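Local coordinates for Phosphoglucomutase/phosphomannomutase family protein (Burkholderia thailandensis, PDB 3UW2) that binds zinc and probably acts as an intramolecular phosphotransferase of the phosphohexose mutase family, moving a phosphate group within sugar phosphates, at residues K39-D44 with P76-A81. Numbering follows the deposited sequence.
Sequences KTLDAD and PELVGA. With EDO (1,2-ethanediol), chain D.
Ala81 and Ala43 form the tight part of this contact. The methyl CB of Ala81 sits 3.2 Å from the backbone O of Ala43 and 3.9 Å from Ala43 CB. Two small side chains let the backbones come close: Ala43 CA and Ala81 CA are 5.4 Å apart. Leu78 packs next to the alanines through both methyl branches. Leu78 CD2 lies 3.4 Å from the backbone O of Asp42. Leu78 CD1 meets Leu41 CD2 at 4.1 Å. The two leucine side chains cross at about a right angle. With chi1 at -161°, which sets CG opposite the backbone N, the end of Leu41 comes nearer helix 75-88 than its CB does. Asn137 of strand 136-143 touches both leucines. The contact joins the start of helix 43-59 to helix 75-88 beside the mixed sheet of the N-terminal alpha/beta/alpha domain, away from the zinc site. Asp42 is the N-cap of helix 43-59, and its OD1 accepts a hydrogen bond from Val45 N. The outer side is looser and polar. No direct hydrogen bond crosses between the segments. Exposed Glu77 reaches over with an extended chain (chi2 179°). Glu77 OE2 stops 3.7 Å from Ala43 CB. One water bridges here: it accepts from Ala43 N at 2.9 Å and donates to Glu77 OE2 at 2.6 Å.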
ATOM      1  N   LYS A  39       5.217   0.551 -25.154  1.00 42.36           N
ATOM      2  CA  LYS A  39       5.932  -0.730 -25.237  1.00 42.90           C
ATOM      3  C   LYS A  39       5.071  -1.923 -24.874  1.00 40.78           C
ATOM      4  O   LYS A  39       4.989  -2.865 -25.633  1.00 43.36           O
ATOM      5  CB  LYS A  39       7.150  -0.757 -24.340  1.00 45.20           C
ATOM      6  CG  LYS A  39       8.107   0.383 -24.586  1.00 51.41           C
ATOM      7  CD  LYS A  39       9.472  -0.114 -24.178  1.00 52.90           C
ATOM      8  CE  LYS A  39       9.850   0.324 -22.766  1.00 54.65           C
ATOM      9  NZ  LYS A  39      10.880   1.413 -22.890  1.00 58.94           N
ATOM     10  N   THR A  40       4.490  -1.943 -23.689  1.00 35.89           N
ATOM     11  CA  THR A  40       3.575  -3.042 -23.372  1.00 36.11           C
ATOM     12  C   THR A  40       2.160  -2.537 -23.076  1.00 34.91           C
ATOM     13  O   THR A  40       1.251  -3.300 -22.831  1.00 35.40           O
ATOM     14  CB  THR A  40       4.108  -3.858 -22.191  1.00 36.91           C
ATOM     15  OG1 THR A  40       4.436  -2.945 -21.154  1.00 37.57           O
ATOM     16  CG2 THR A  40       5.416  -4.639 -22.597  1.00 37.12           C
ATOM     17  N   LEU A  41       1.968  -1.237 -23.090  1.00 35.50           N
ATOM     18  CA  LEU A  41       0.670  -0.717 -22.685  1.00 34.35           C
ATOM     19  C   LEU A  41       0.225   0.372 -23.666  1.00 35.28           C
ATOM     20  O   LEU A  41       1.034   1.214 -24.029  1.00 36.49           O
ATOM     21  CB  LEU A  41       0.831  -0.135 -21.280  1.00 35.10           C
ATOM     22  CG  LEU A  41      -0.336   0.109 -20.379  1.00 35.37           C
ATOM     23  CD1 LEU A  41      -0.926  -1.278 -20.212  1.00 42.59           C
ATOM     24  CD2 LEU A  41       0.145   0.668 -19.030  1.00 34.87           C
ATOM     25  N   ASP A  42      -1.046   0.353 -24.089  1.00 31.44           N
ATOM     26  CA  ASP A  42      -1.569   1.405 -24.981  1.00 32.44           C
ATOM     27  C   ASP A  42      -3.092   1.358 -24.842  1.00 30.94           C
ATOM     28  O   ASP A  42      -3.611   0.581 -23.994  1.00 29.10           O
ATOM     29  CB  ASP A  42      -1.056   1.255 -26.465  1.00 33.62           C
ATOM     30  CG  ASP A  42      -1.452  -0.060 -27.107  1.00 38.13           C
ATOM     31  OD1 ASP A  42      -2.400  -0.764 -26.628  1.00 36.03           O
ATOM     32  OD2 ASP A  42      -0.790  -0.429 -28.101  1.00 42.92           O
ATOM     33  N   ALA A  43      -3.807   2.163 -25.615  1.00 30.89           N
ATOM     34  CA  ALA A  43      -5.294   2.153 -25.549  1.00 31.90           C
ATOM     35  C   ALA A  43      -5.884   0.761 -25.849  1.00 33.09           C
ATOM     36  O   ALA A  43      -6.856   0.398 -25.223  1.00 29.97           O
ATOM     37  CB  ALA A  43      -5.907   3.155 -26.504  1.00 31.58           C
ATOM     38  N   ASP A  44      -5.332   0.028 -26.839  1.00 33.75           N
ATOM     39  CA  ASP A  44      -5.890  -1.289 -27.215  1.00 33.20           C
ATOM     40  C   ASP A  44      -5.791  -2.232 -26.053  1.00 32.29           C
ATOM     41  O   ASP A  44      -6.742  -2.987 -25.792  1.00 30.64           O
ATOM     42  CB  ASP A  44      -5.181  -1.939 -28.444  1.00 38.00           C
ATOM     43  CG  ASP A  44      -5.415  -1.159 -29.739  1.00 46.70           C
ATOM     44  OD1 ASP A  44      -6.524  -0.619 -29.921  1.00 47.03           O
ATOM     45  OD2 ASP A  44      -4.492  -1.056 -30.573  1.00 51.26           O
ATOM     46  N   PRO A  76      -5.535   9.894 -18.960  1.00 29.02           N
ATOM     47  CA  PRO A  76      -6.905  10.168 -19.539  1.00 27.26           C
ATOM     48  C   PRO A  76      -7.184   9.186 -20.711  1.00 27.14           C
ATOM     49  O   PRO A  76      -8.284   8.680 -20.872  1.00 26.71           O
ATOM     50  CB  PRO A  76      -6.755  11.594 -20.102  1.00 26.37           C
ATOM     51  CG  PRO A  76      -5.715  12.239 -19.213  1.00 28.78           C
ATOM     52  CD  PRO A  76      -4.700  11.124 -18.861  1.00 25.85           C
ATOM     53  N   GLU A  77      -6.160   8.894 -21.521  1.00 26.68           N
ATOM     54  CA  GLU A  77      -6.424   8.040 -22.720  1.00 26.55           C
ATOM     55  C   GLU A  77      -6.749   6.594 -22.243  1.00 27.05           C
ATOM     56  O   GLU A  77      -7.653   5.925 -22.765  1.00 23.82           O
ATOM     57  CB  GLU A  77      -5.189   7.996 -23.626  1.00 27.91           C
ATOM     58  CG  GLU A  77      -5.403   7.129 -24.892  1.00 30.01           C
ATOM     59  CD  GLU A  77      -4.185   7.082 -25.820  1.00 32.88           C
ATOM     60  OE1 GLU A  77      -3.136   7.657 -25.458  1.00 33.54           O
ATOM     61  OE2 GLU A  77      -4.270   6.477 -26.933  1.00 32.59           O
ATOM     62  N   LEU A  78      -5.910   6.070 -21.349  1.00 24.28           N
ATOM     63  CA  LEU A  78      -6.100   4.661 -20.900  1.00 24.98           C
ATOM     64  C   LEU A  78      -7.412   4.461 -20.133  1.00 26.71           C
ATOM     65  O   LEU A  78      -8.107   3.440 -20.365  1.00 25.01           O
ATOM     66  CB  LEU A  78      -4.960   4.226 -19.980  1.00 25.16           C
ATOM     67  CG  LEU A  78      -3.617   4.161 -20.689  1.00 26.91           C
ATOM     68  CD1 LEU A  78      -2.560   3.707 -19.693  1.00 27.41           C
ATOM     69  CD2 LEU A  78      -3.658   3.212 -21.847  1.00 27.29           C
ATOM     70  N   VAL A  79      -7.788   5.414 -19.237  1.00 26.70           N
ATOM     71  CA  VAL A  79      -9.056   5.234 -18.494  1.00 24.87           C
ATOM     72  C   VAL A  79     -10.227   5.324 -19.465  1.00 24.96           C
ATOM     73  O   VAL A  79     -11.214   4.619 -19.323  1.00 23.89           O
ATOM     74  CB  VAL A  79      -9.277   6.228 -17.290  1.00 27.12           C
ATOM     75  CG1 VAL A  79      -9.760   7.613 -17.712  1.00 24.54           C
ATOM     76  CG2 VAL A  79     -10.336   5.715 -16.323  1.00 24.00           C
ATOM     77  N   GLY A  80     -10.140   6.176 -20.469  1.00 27.13           N
ATOM     78  CA  GLY A  80     -11.215   6.165 -21.518  1.00 25.93           C
ATOM     79  C   GLY A  80     -11.286   4.814 -22.280  1.00 26.31           C
ATOM     80  O   GLY A  80     -12.374   4.319 -22.529  1.00 26.55           O
ATOM     81  N   ALA A  81     -10.149   4.197 -22.654  1.00 24.85           N
ATOM     82  CA  ALA A  81     -10.142   2.945 -23.391  1.00 24.02           C
ATOM     83  C   ALA A  81     -10.672   1.831 -22.494  1.00 24.89           C
ATOM     84  O   ALA A  81     -11.385   0.904 -22.912  1.00 25.40           O
ATOM     85  CB  ALA A  81      -8.693   2.603 -23.880  1.00 25.92           C
TER
HETATM   86  C1  EDO D 467     -16.534   6.680 -22.329  1.00 36.78           C
HETATM   87  O1  EDO D 467     -16.732   5.219 -22.436  1.00 34.39           O
HETATM   88  C2  EDO D 467     -15.205   7.050 -21.608  1.00 32.58           C
HETATM   89  O2  EDO D 467     -14.178   6.842 -22.604  1.00 39.72           O
HETATM   90  O   HOH W   1      -2.677   4.404 -27.082  1.00 31.74           O